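Local coordinates for protein thymidylate synthase thyX (Helicobacter pylori, PDB 3N3Y) that probably catalyses the FAD-dependent reductive methylation of dUMP to dTMP, with methylenetetrahydrofolate as methyl donor and NADPH as reductant, at residues K14-L19 against G204-L209; T59-Y64 against S169-S174; L63-E68 against D200-E205. All coordinates share one frame; numbering follows the deposited sequence.

Contact 1. Residues K14-L19 against G204-L209; sequences KHYTPL and GEHQYL. With UMP (2'-deoxyuridine 5'-monophosphate), chain E.
Leu19 lays its side chain against His206, Glu205, Tyr208 and Leu209, where the loop after strand 10-16 meets the turn that follows helix 189-201. Its CB lies 4.1 Å from Glu205 OE1. CG stands over the centre of the His206 ring, 3.8 Å from the centroid and close to the ring normal, a CH-pi contact. From there the chain forks. CD1 meets Glu205 and Tyr208 tip to tip, reaching the edge of the Tyr208 ring near its plane, 3.3 Å from OH; that hydroxyl is also hydrogen-bonded to the carbonyl of Lys44. Leu19 CD2 turns the other way and packs on Leu209 CD1 at 3.7 Å. A branched leucine suits this place because one methine and two methyls reach four neighbours.

The His206 imidazole is held by its rim. NE2 donates to Thr17 O over 2.8 Å, nearly straight (165°), with the oxygen in the ring plane. With CG between its backbone N and carbonyl carbon (chi1 59°), Tyr16 turns its edge to the face of His206, planes at 73°, while one face of its own ring has N3 of the dUMP base over its centre. The backbone of Tyr16 pairs with the same base: N donates to O2, and O accepts from N3 at 2.9 Å. Because NE2 carries the proton, a neutral His206 would have ND1 unprotonated; the bond to Thr17 O would fix the ring's rotation.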
loop_
_atom_site.group_PDB
_atom_site.type_symbol
_atom_site.label_atom_id
_atom_site.label_comp_id
_atom_site.label_asym_id
_atom_site.label_seq_id
_atom_site.Cartn_x
_atom_site.Cartn_y
_atom_site.Cartn_z
ATOM N N LYS A 14 -10.133 0.134 -21.100
ATOM C CA LYS A 14 -10.793 -1.102 -21.485
ATOM C C LYS A 14 -11.955 -1.471 -20.549
ATOM O O LYS A 14 -12.879 -2.184 -20.932
ATOM C CB LYS A 14 -9.771 -2.240 -21.530
ATOM C CG LYS A 14 -8.475 -1.849 -22.198
ATOM C CD LYS A 14 -7.667 -3.070 -22.556
ATOM C CE LYS A 14 -7.298 -3.869 -21.314
ATOM N NZ LYS A 14 -6.292 -4.925 -21.651
ATOM N N HIS A 15 -11.900 -1.005 -19.313
ATOM C CA HIS A 15 -13.002 -1.233 -18.401
ATOM C C HIS A 15 -12.977 -0.227 -17.288
ATOM O O HIS A 15 -11.914 0.207 -16.857
ATOM C CB HIS A 15 -12.977 -2.649 -17.823
ATOM C CG HIS A 15 -14.256 -3.024 -17.149
ATOM N ND1 HIS A 15 -15.345 -3.499 -17.846
ATOM C CD2 HIS A 15 -14.643 -2.939 -15.852
ATOM C CE1 HIS A 15 -16.340 -3.719 -17.004
ATOM N NE2 HIS A 15 -15.941 -3.382 -15.790
ATOM N N TYR A 16 -14.160 0.162 -16.836
ATOM C CA TYR A 16 -14.266 1.082 -15.714
ATOM C C TYR A 16 -15.451 0.730 -14.837
ATOM O O TYR A 16 -16.329 -0.043 -15.223
ATOM C CB TYR A 16 -14.369 2.527 -16.190
ATOM C CG TYR A 16 -15.562 2.789 -17.082
ATOM C CD1 TYR A 16 -16.784 3.178 -16.550
ATOM C CD2 TYR A 16 -15.463 2.643 -18.464
ATOM C CE1 TYR A 16 -17.882 3.422 -17.377
ATOM C CE2 TYR A 16 -16.544 2.882 -19.297
ATOM C CZ TYR A 16 -17.751 3.272 -18.753
ATOM O OH TYR A 16 -18.821 3.505 -19.591
ATOM N N THR A 17 -15.453 1.312 -13.648
ATOM C CA THR A 17 -16.464 1.055 -12.645
ATOM C C THR A 17 -17.585 2.071 -12.799
ATOM O O THR A 17 -17.337 3.282 -12.784
ATOM C CB THR A 17 -15.874 1.169 -11.219
ATOM O OG1 THR A 17 -14.883 0.153 -11.019
ATOM C CG2 THR A 17 -16.959 0.985 -10.183
ATOM N N PRO A 18 -18.826 1.583 -12.948
ATOM C CA PRO A 18 -19.985 2.479 -13.032
ATOM C C PRO A 18 -19.925 3.470 -11.884
ATOM O O PRO A 18 -19.580 3.062 -10.778
ATOM C CB PRO A 18 -21.176 1.531 -12.851
ATOM C CG PRO A 18 -20.694 0.213 -13.318
ATOM C CD PRO A 18 -19.206 0.158 -13.013
ATOM N N LEU A 19 -20.223 4.739 -12.145
ATOM C CA LEU A 19 -20.219 5.780 -11.111
ATOM C C LEU A 19 -21.105 5.489 -9.888
ATOM O O LEU A 19 -20.806 5.921 -8.779
ATOM C CB LEU A 19 -20.665 7.123 -11.699
ATOM C CG LEU A 19 -19.638 8.087 -12.282
ATOM C CD1 LEU A 19 -20.345 9.359 -12.722
ATOM C CD2 LEU A 19 -18.557 8.405 -11.269
ATOM N N GLY A 204 -16.392 9.829 -20.900
ATOM C CA GLY A 204 -16.769 11.220 -20.693
ATOM C C GLY A 204 -17.567 11.445 -19.414
ATOM O O GLY A 204 -17.432 12.479 -18.757
ATOM N N GLU A 205 -18.391 10.463 -19.056
ATOM C CA GLU A 205 -19.253 10.578 -17.879
ATOM C C GLU A 205 -18.468 10.638 -16.562
ATOM O O GLU A 205 -18.961 11.193 -15.576
ATOM C CB GLU A 205 -20.305 9.463 -17.861
ATOM C CG GLU A 205 -20.404 8.698 -16.540
ATOM C CD GLU A 205 -21.826 8.675 -15.966
ATOM O OE1 GLU A 205 -22.269 7.597 -15.487
ATOM O OE2 GLU A 205 -22.500 9.737 -15.994
ATOM N N HIS A 206 -17.247 10.086 -16.553
ATOM C CA HIS A 206 -16.377 10.153 -15.370
ATOM C C HIS A 206 -15.406 11.344 -15.400
ATOM O O HIS A 206 -14.796 11.685 -14.386
ATOM C CB HIS A 206 -15.538 8.881 -15.226
ATOM C CG HIS A 206 -16.304 7.659 -14.825
ATOM N ND1 HIS A 206 -17.453 7.246 -15.468
ATOM C CD2 HIS A 206 -16.038 6.714 -13.890
ATOM C CE1 HIS A 206 -17.875 6.114 -14.932
ATOM N NE2 HIS A 206 -17.034 5.770 -13.972
ATOM N N GLN A 207 -15.233 11.964 -16.563
ATOM C CA GLN A 207 -14.156 12.945 -16.698
ATOM C C GLN A 207 -14.267 14.164 -15.781
ATOM O O GLN A 207 -13.268 14.813 -15.501
ATOM C CB GLN A 207 -13.947 13.354 -18.155
ATOM C CG GLN A 207 -13.095 12.367 -18.950
ATOM C CD GLN A 207 -12.846 12.842 -20.365
ATOM O OE1 GLN A 207 -13.083 14.005 -20.686
ATOM N NE2 GLN A 207 -12.365 11.947 -21.219
ATOM N N TYR A 208 -15.463 14.455 -15.274
ATOM C CA TYR A 208 -15.625 15.622 -14.401
ATOM C C TYR A 208 -14.936 15.477 -13.047
ATOM O O TYR A 208 -14.649 16.471 -12.382
ATOM C CB TYR A 208 -17.100 15.942 -14.189
ATOM C CG TYR A 208 -17.814 14.942 -13.322
ATOM C CD1 TYR A 208 -18.078 13.660 -13.793
ATOM C CD2 TYR A 208 -18.238 15.279 -12.038
ATOM C CE1 TYR A 208 -18.736 12.742 -13.012
ATOM C CE2 TYR A 208 -18.901 14.365 -11.248
ATOM C CZ TYR A 208 -19.145 13.095 -11.742
ATOM O OH TYR A 208 -19.801 12.164 -10.980
ATOM N N LEU A 209 -14.670 14.240 -12.639
ATOM C CA LEU A 209 -14.030 13.997 -11.348
ATOM C C LEU A 209 -12.565 14.377 -11.401
ATOM O O LEU A 209 -11.960 14.688 -10.380
ATOM C CB LEU A 209 -14.149 12.521 -10.942
ATOM C CG LEU A 209 -15.572 11.990 -10.823
ATOM C CD1 LEU A 209 -15.536 10.498 -10.578
ATOM C CD2 LEU A 209 -16.314 12.709 -9.711
HETATM N N1 UMP E . -18.081 -0.349 -19.942
HETATM C C2 UMP E . -17.437 -0.499 -18.725
HETATM N N3 UMP E . -18.125 -0.290 -17.548
HETATM C C4 UMP E . -19.448 0.075 -17.596
HETATM C C5 UMP E . -20.098 0.227 -18.814
HETATM C C6 UMP E . -19.399 0.009 -19.996
HETATM O O2 UMP E . -16.251 -0.829 -18.697
HETATM O O4 UMP E . -20.039 0.267 -16.547
HETATM C "C1'" UMP E . -17.298 -0.586 -21.165
HETATM C "C2'" UMP E . -17.740 -1.846 -21.880
HETATM C "C3'" UMP E . -17.373 -1.517 -23.315
HETATM C "C4'" UMP E . -17.306 0.008 -23.401
HETATM O "O3'" UMP E . -16.114 -2.072 -23.597
HETATM O "O4'" UMP E . -17.381 0.495 -22.074
HETATM C "C5'" UMP E . -18.474 0.561 -24.207
HETATM O "O5'" UMP E . -19.686 0.156 -23.602
HETATM P P UMP E . -21.103 0.809 -24.018
HETATM O OP1 UMP E . -22.118 0.446 -22.959
HETATM O OP2 UMP E . -21.509 0.200 -25.340
HETATM O OP3 UMP E . -20.962 2.284 -24.114
HETATM O O HOH W 1 -20.714 5.134 -15.258
#

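Contact 2. Residues T59-Y64 against S169-S174; sequences TLEHLY and SINARS. With FAD (flavin-adenine dinucleotide), chain K.
Tyr64, Glu61 and Arg173 bury the most surface here, where strand 163-171 gives way to helix 172-182. Tyr64 forms an antiparallel, non-hydrogen-bonded pair with Asn171, and its ring reaches back beside residues 169-171: CD1 lies 3.6 Å from Ile170 C, and OH approaches Ser169 CB. That hydroxyl is hydrogen-bonded to the carbonyl of Glu61 of the second subunit. Ala172 N donates to Leu63 O at 2.7 Å.

Glu61 and Arg173 lie side by side and point the same way toward FAD. Arg173 is extended, with CG anti to the backbone N (chi1 -177°), and its NH1 meets Glu61 OE2 at 2.7 Å in a salt bridge within the guanidinium plane. NH1 and NH2 also donate to the FAD phosphate oxygens O2P and O1P, while ribose C2B sits over the guanidinium face. Asn171 divides its amide: OD1 caps the helix by accepting from Ser174 N, and ND2 donates to adenine N1A at 2.8 Å. Arginine suits a site needing several planar donors; glutamate would offset its charge and that of Arg84 of the third subunit. The carboxylate, flanked by two arginines, is probably ionised, and its bond to NH1 would help hold Arg173 beside the phosphate.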
loop_
_atom_site.group_PDB
_atom_site.type_symbol
_atom_site.label_atom_id
_atom_site.label_comp_id
_atom_site.label_asym_id
_atom_site.label_seq_id
_atom_site.Cartn_x
_atom_site.Cartn_y
_atom_site.Cartn_z
ATOM N N THR A 59 -13.452 7.394 -0.502
ATOM C CA THR A 59 -14.647 6.928 -1.214
ATOM C C THR A 59 -14.406 6.767 -2.720
ATOM O O THR A 59 -15.075 5.961 -3.377
ATOM C CB THR A 59 -15.847 7.887 -1.024
ATOM O OG1 THR A 59 -15.478 9.209 -1.450
ATOM C CG2 THR A 59 -16.282 7.911 0.434
ATOM N N LEU A 60 -13.464 7.537 -3.263
ATOM C CA LEU A 60 -13.138 7.476 -4.696
ATOM C C LEU A 60 -12.426 6.178 -5.081
ATOM O O LEU A 60 -12.419 5.787 -6.248
ATOM C CB LEU A 60 -12.255 8.655 -5.096
ATOM C CG LEU A 60 -12.887 10.048 -5.052
ATOM C CD1 LEU A 60 -11.810 11.136 -5.014
ATOM C CD2 LEU A 60 -13.795 10.232 -6.255
ATOM N N GLU A 61 -11.837 5.513 -4.093
ATOM C CA GLU A 61 -11.086 4.295 -4.336
ATOM C C GLU A 61 -11.960 3.175 -4.872
ATOM O O GLU A 61 -11.447 2.181 -5.376
ATOM C CB GLU A 61 -10.412 3.826 -3.053
ATOM C CG GLU A 61 -9.355 4.769 -2.513
ATOM C CD GLU A 61 -8.875 4.329 -1.144
ATOM O OE1 GLU A 61 -9.301 3.241 -0.686
ATOM O OE2 GLU A 61 -8.089 5.070 -0.523
ATOM N N HIS A 62 -13.275 3.324 -4.763
ATOM C CA HIS A 62 -14.168 2.282 -5.268
ATOM C C HIS A 62 -14.261 2.288 -6.784
ATOM O O HIS A 62 -14.674 1.295 -7.376
ATOM C CB HIS A 62 -15.571 2.395 -4.659
ATOM C CG HIS A 62 -15.588 2.265 -3.170
ATOM N ND1 HIS A 62 -15.568 1.046 -2.534
ATOM C CD2 HIS A 62 -15.597 3.203 -2.191
ATOM C CE1 HIS A 62 -15.577 1.236 -1.225
ATOM N NE2 HIS A 62 -15.595 2.536 -0.992
ATOM N N LEU A 63 -13.892 3.411 -7.398
ATOM C CA LEU A 63 -13.808 3.510 -8.863
ATOM C C LEU A 63 -12.447 3.037 -9.366
ATOM O O LEU A 63 -11.417 3.588 -8.986
ATOM C CB LEU A 63 -14.073 4.949 -9.322
ATOM C CG LEU A 63 -15.378 5.551 -8.782
ATOM C CD1 LEU A 63 -15.539 7.005 -9.191
ATOM C CD2 LEU A 63 -16.571 4.725 -9.248
ATOM N N TYR A 64 -12.466 2.024 -10.225
ATOM C CA TYR A 64 -11.267 1.392 -10.751
ATOM C C TYR A 64 -11.219 1.462 -12.279
ATOM O O TYR A 64 -12.221 1.239 -12.945
ATOM C CB TYR A 64 -11.286 -0.076 -10.369
ATOM C CG TYR A 64 -9.931 -0.729 -10.277
ATOM C CD1 TYR A 64 -8.919 -0.160 -9.510
ATOM C CD2 TYR A 64 -9.672 -1.939 -10.929
ATOM C CE1 TYR A 64 -7.681 -0.762 -9.406
ATOM C CE2 TYR A 64 -8.430 -2.559 -10.832
ATOM C CZ TYR A 64 -7.438 -1.964 -10.059
ATOM O OH TYR A 64 -6.202 -2.565 -9.931
ATOM N N SER A 169 -3.692 -0.648 -14.272
ATOM C CA SER A 169 -4.961 -0.490 -13.561
ATOM C C SER A 169 -4.783 0.375 -12.336
ATOM O O SER A 169 -3.807 0.240 -11.597
ATOM C CB SER A 169 -5.545 -1.844 -13.164
ATOM O OG SER A 169 -5.815 -2.607 -14.323
ATOM N N ILE A 170 -5.742 1.258 -12.108
ATOM C CA ILE A 170 -5.607 2.244 -11.059
ATOM C C ILE A 170 -6.995 2.713 -10.581
ATOM O O ILE A 170 -7.947 2.802 -11.377
ATOM C CB ILE A 170 -4.726 3.423 -11.566
ATOM C CG1 ILE A 170 -4.450 4.457 -10.464
ATOM C CG2 ILE A 170 -5.338 4.080 -12.809
ATOM C CD1 ILE A 170 -3.484 5.528 -10.904
ATOM N N ASN A 171 -7.117 2.992 -9.286
ATOM C CA ASN A 171 -8.374 3.524 -8.763
ATOM C C ASN A 171 -8.447 5.050 -8.898
ATOM O O ASN A 171 -7.437 5.694 -9.171
ATOM C CB ASN A 171 -8.659 3.026 -7.336
ATOM C CG ASN A 171 -7.825 3.719 -6.265
ATOM O OD1 ASN A 171 -7.605 4.929 -6.289
ATOM N ND2 ASN A 171 -7.391 2.945 -5.291
ATOM N N ALA A 172 -9.635 5.625 -8.717
ATOM C CA ALA A 172 -9.852 7.055 -9.024
ATOM C C ALA A 172 -9.098 8.005 -8.117
ATOM O O ALA A 172 -8.663 9.057 -8.552
ATOM C CB ALA A 172 -11.323 7.398 -9.021
ATOM N N ARG A 173 -8.933 7.641 -6.854
ATOM C CA ARG A 173 -8.174 8.471 -5.935
ATOM C C ARG A 173 -6.685 8.504 -6.294
ATOM O O ARG A 173 -6.033 9.547 -6.229
ATOM C CB ARG A 173 -8.353 7.962 -4.519
ATOM C CG ARG A 173 -7.650 8.793 -3.459
ATOM C CD ARG A 173 -7.869 8.175 -2.079
ATOM N NE ARG A 173 -7.486 9.094 -1.017
ATOM C CZ ARG A 173 -7.238 8.737 0.239
ATOM N NH1 ARG A 173 -7.319 7.458 0.599
ATOM N NH2 ARG A 173 -6.897 9.660 1.135
ATOM N N SER A 174 -6.135 7.353 -6.652
ATOM C CA SER A 174 -4.734 7.302 -7.047
ATOM C C SER A 174 -4.561 7.972 -8.402
ATOM O O SER A 174 -3.593 8.693 -8.624
ATOM C CB SER A 174 -4.226 5.864 -7.101
ATOM O OG SER A 174 -2.819 5.858 -7.247
HETATM P PA FAD K . -4.033 5.796 4.864
HETATM O O1A FAD K . -2.969 5.626 5.928
HETATM O O2A FAD K . -4.930 4.591 4.698
HETATM O O5B FAD K . -3.331 6.115 3.466
HETATM C C5B FAD K . -2.304 7.080 3.402
HETATM C C4B FAD K . -2.334 7.662 2.001
HETATM O O4B FAD K . -2.060 6.625 1.076
HETATM C C3B FAD K . -3.731 8.181 1.656
HETATM O O3B FAD K . -3.874 9.547 1.970
HETATM C C2B FAD K . -3.848 7.902 0.174
HETATM O O2B FAD K . -3.205 8.925 -0.543
HETATM C C1B FAD K . -2.958 6.694 -0.012
HETATM N N9A FAD K . -3.668 5.410 -0.137
HETATM C C8A FAD K . -3.635 4.355 0.742
HETATM N N7A FAD K . -4.393 3.360 0.229
HETATM C C5A FAD K . -4.908 3.776 -0.958
HETATM C C6A FAD K . -5.750 3.177 -1.891
HETATM N N6A FAD K . -6.051 1.884 -1.796
HETATM N N1A FAD K . -6.099 3.874 -3.027
HETATM C C2A FAD K . -5.635 5.153 -3.234
HETATM N N3A FAD K . -4.815 5.743 -2.304
HETATM C C4A FAD K . -4.455 5.060 -1.197
HETATM N N1 FAD K . -14.480 6.197 6.986
HETATM C C2 FAD K . -15.713 5.630 6.725
HETATM O O2 FAD K . -15.794 4.551 6.167
HETATM N N3 FAD K . -16.873 6.277 7.090
HETATM C C4 FAD K . -16.821 7.495 7.725
HETATM O O4 FAD K . -17.870 8.045 8.029
HETATM C C4X FAD K . -15.589 8.084 8.005
HETATM N N5 FAD K . -15.533 9.313 8.643
HETATM C C5X FAD K . -14.295 9.866 8.918
HETATM C C6 FAD K . -14.228 11.093 9.564
HETATM C C7 FAD K . -13.000 11.670 9.848
HETATM C C7M FAD K . -12.947 12.998 10.551
HETATM C C8 FAD K . -11.822 11.015 9.475
HETATM C C8M FAD K . -10.492 11.643 9.777
HETATM C C9 FAD K . -11.875 9.785 8.820
HETATM C C9A FAD K . -13.113 9.206 8.537
HETATM N N10 FAD K . -13.178 7.981 7.892
HETATM C C10 FAD K . -14.413 7.423 7.629
HETATM C "C1'" FAD K . -11.929 7.224 7.509
HETATM C "C2'" FAD K . -11.255 7.705 6.231
HETATM O "O2'" FAD K . -12.140 7.566 5.136
HETATM C "C3'" FAD K . -9.966 6.917 5.965
HETATM O "O3'" FAD K . -10.226 5.549 5.734
HETATM C "C4'" FAD K . -8.936 7.051 7.084
HETATM O "O4'" FAD K . -8.902 8.388 7.506
HETATM C "C5'" FAD K . -7.547 6.778 6.547
HETATM O "O5'" FAD K . -7.210 7.879 5.711
HETATM P P FAD K . -6.142 7.722 4.511
HETATM O O1P FAD K . -5.805 9.076 3.927
HETATM O O2P FAD K . -6.706 6.787 3.478
HETATM O O3P FAD K . -4.820 7.158 5.246
#

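Contact 3. Residues L63-E68 against D200-E205; sequences LYYNFE and DALPGE
Tyr65 and Phe67 meet Leu202 on one side of the antiparallel beta-sheet of the ThyX fold, where strand 64-73 packs against the last part of helix 189-201 and the loop beyond it. The two aromatic residues alternate along the strand with Asn66, and both have CG anti to the carbonyl carbon and beside the backbone N (chi1 -56° for Tyr65 and -62° for Phe67). Their rings nevertheless receive the same leucine differently. Tyr65 offers a face: Leu202 CD2 stands 4.0 Å from its centroid, 20° off the normal and displaced toward the rim, in a CH-pi contact. The two side chains cross at about a right angle. Phe67 offers an edge, with CZ 3.8 Å from the same methyl.

On Leu202 it is CD2, rather than CD1, that branches off toward the strand. A single methyl thereby meets both rings, a task suited to a branched, apolar side chain. Ala201, near the close of helix 189-201, is small enough to bring its CB against the edge of Phe67. Pro203 adds a looser contact near Tyr65 and also touches Tyr16 of strand 10-16. Leu175 of helix 172-182 touches both Tyr65 and Leu202. The contacts between the two segments are apolar, and no hydrogen bond joins them. Toward the helix, the closest approach of Phe67 to Ala201 is CE1 to CB, at 4.1 Å.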
loop_
_atom_site.group_PDB
_atom_site.type_symbol
_atom_site.label_atom_id
_atom_site.label_comp_id
_atom_site.label_asym_id
_atom_site.label_seq_id
_atom_site.Cartn_x
_atom_site.Cartn_y
_atom_site.Cartn_z
ATOM N N LEU A 63 -13.892 3.411 -7.398
ATOM C CA LEU A 63 -13.808 3.510 -8.863
ATOM C C LEU A 63 -12.447 3.037 -9.366
ATOM O O LEU A 63 -11.417 3.588 -8.986
ATOM C CB LEU A 63 -14.073 4.949 -9.322
ATOM C CG LEU A 63 -15.378 5.551 -8.782
ATOM C CD1 LEU A 63 -15.539 7.005 -9.191
ATOM C CD2 LEU A 63 -16.571 4.725 -9.248
ATOM N N TYR A 64 -12.466 2.024 -10.225
ATOM C CA TYR A 64 -11.267 1.392 -10.751
ATOM C C TYR A 64 -11.219 1.462 -12.279
ATOM O O TYR A 64 -12.221 1.239 -12.945
ATOM C CB TYR A 64 -11.286 -0.076 -10.369
ATOM C CG TYR A 64 -9.931 -0.729 -10.277
ATOM C CD1 TYR A 64 -8.919 -0.160 -9.510
ATOM C CD2 TYR A 64 -9.672 -1.939 -10.929
ATOM C CE1 TYR A 64 -7.681 -0.762 -9.406
ATOM C CE2 TYR A 64 -8.430 -2.559 -10.832
ATOM C CZ TYR A 64 -7.438 -1.964 -10.059
ATOM O OH TYR A 64 -6.202 -2.565 -9.931
ATOM N N TYR A 65 -10.046 1.729 -12.834
ATOM C CA TYR A 65 -9.905 1.831 -14.294
ATOM C C TYR A 65 -8.834 0.903 -14.843
ATOM O O TYR A 65 -7.701 0.924 -14.375
ATOM C CB TYR A 65 -9.552 3.253 -14.673
ATOM C CG TYR A 65 -10.551 4.248 -14.166
ATOM C CD1 TYR A 65 -11.731 4.505 -14.872
ATOM C CD2 TYR A 65 -10.331 4.925 -12.982
ATOM C CE1 TYR A 65 -12.649 5.431 -14.412
ATOM C CE2 TYR A 65 -11.246 5.847 -12.507
ATOM C CZ TYR A 65 -12.405 6.089 -13.220
ATOM O OH TYR A 65 -13.302 7.003 -12.736
ATOM N N ASN A 66 -9.206 0.088 -15.823
ATOM C CA ASN A 66 -8.260 -0.746 -16.555
ATOM C C ASN A 66 -7.865 -0.139 -17.903
ATOM O O ASN A 66 -8.672 -0.083 -18.827
ATOM C CB ASN A 66 -8.850 -2.129 -16.792
ATOM C CG ASN A 66 -9.475 -2.713 -15.546
ATOM O OD1 ASN A 66 -10.687 -2.618 -15.346
ATOM N ND2 ASN A 66 -8.649 -3.317 -14.692
ATOM N N PHE A 67 -6.610 0.277 -18.018
ATOM C CA PHE A 67 -6.100 0.880 -19.241
ATOM C C PHE A 67 -5.164 -0.022 -20.012
ATOM O O PHE A 67 -4.610 -0.987 -19.486
ATOM C CB PHE A 67 -5.310 2.144 -18.944
ATOM C CG PHE A 67 -6.106 3.231 -18.295
ATOM C CD1 PHE A 67 -6.830 4.129 -19.063
ATOM C CD2 PHE A 67 -6.090 3.391 -16.915
ATOM C CE1 PHE A 67 -7.532 5.148 -18.474
ATOM C CE2 PHE A 67 -6.798 4.414 -16.314
ATOM C CZ PHE A 67 -7.525 5.294 -17.097
ATOM N N GLU A 68 -4.978 0.333 -21.277
ATOM C CA GLU A 68 -3.921 -0.244 -22.078
ATOM C C GLU A 68 -3.064 0.919 -22.568
ATOM O O GLU A 68 -3.593 1.921 -23.030
ATOM C CB GLU A 68 -4.513 -1.033 -23.239
ATOM C CG GLU A 68 -3.542 -1.987 -23.906
ATOM C CD GLU A 68 -3.942 -2.307 -25.353
ATOM O OE1 GLU A 68 -5.151 -2.535 -25.609
ATOM O OE2 GLU A 68 -3.047 -2.321 -26.234
ATOM N N ASP A 200 -7.974 11.616 -21.486
ATOM C CA ASP A 200 -8.797 11.516 -22.680
ATOM C C ASP A 200 -9.368 10.115 -22.894
ATOM O O ASP A 200 -10.387 9.970 -23.580
ATOM C CB ASP A 200 -8.037 11.989 -23.924
ATOM C CG ASP A 200 -7.643 13.459 -23.845
ATOM O OD1 ASP A 200 -8.147 14.169 -22.940
ATOM O OD2 ASP A 200 -6.829 13.902 -24.691
ATOM N N ALA A 201 -8.724 9.091 -22.323
ATOM C CA ALA A 201 -9.223 7.714 -22.469
ATOM C C ALA A 201 -10.403 7.425 -21.538
ATOM O O ALA A 201 -11.132 6.456 -21.726
ATOM C CB ALA A 201 -8.112 6.688 -22.248
ATOM N N LEU A 202 -10.579 8.260 -20.523
ATOM C CA LEU A 202 -11.660 8.044 -19.566
ATOM C C LEU A 202 -13.015 8.174 -20.256
ATOM O O LEU A 202 -13.147 8.932 -21.223
ATOM C CB LEU A 202 -11.567 9.043 -18.415
ATOM C CG LEU A 202 -10.386 8.903 -17.456
ATOM C CD1 LEU A 202 -10.323 10.108 -16.524
ATOM C CD2 LEU A 202 -10.490 7.596 -16.667
ATOM N N PRO A 203 -14.027 7.447 -19.755
ATOM C CA PRO A 203 -15.386 7.685 -20.257
ATOM C C PRO A 203 -15.745 9.138 -19.962
ATOM O O PRO A 203 -15.399 9.615 -18.887
ATOM C CB PRO A 203 -16.259 6.765 -19.390
ATOM C CG PRO A 203 -15.314 5.901 -18.598
ATOM C CD PRO A 203 -14.022 6.644 -18.519
ATOM N N GLY A 204 -16.392 9.829 -20.900
ATOM C CA GLY A 204 -16.769 11.220 -20.693
ATOM C C GLY A 204 -17.567 11.445 -19.414
ATOM O O GLY A 204 -17.432 12.479 -18.757
ATOM N N GLU A 205 -18.391 10.463 -19.056
ATOM C CA GLU A 205 -19.253 10.578 -17.879
ATOM C C GLU A 205 -18.468 10.638 -16.562
ATOM O O GLU A 205 -18.961 11.193 -15.576
ATOM C CB GLU A 205 -20.305 9.463 -17.861
ATOM C CG GLU A 205 -20.404 8.698 -16.540
ATOM C CD GLU A 205 -21.826 8.675 -15.966
ATOM O OE1 GLU A 205 -22.269 7.597 -15.487
ATOM O OE2 GLU A 205 -22.500 9.737 -15.994
#

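Overall arrangement
All three contacts gather on neighbouring strands of one antiparallel sheet, with strand 64-73 between 10-16 and 163-171. Contacts 1 and 3 lie closest, about 5 Å between centres, and share Gly204 and Glu205; Tyr16 CD2 touches Pro203 CG at 3.3 Å, so the loop after helix 189-201 backs the tyrosine whose ring lies over dUMP. Contact 2 shares Leu63 and Tyr64 with contact 3, their centres about 11 Å apart, and Ile170 O lies 2.8 Å from Tyr65 N. Thr17 OG1 and Tyr64 N, 3.2 Å apart, join contacts 1 and 2, whose centres are about 10 Å apart. The sheet thereby links a dUMP site at contact 1 to an FAD site at contact 2.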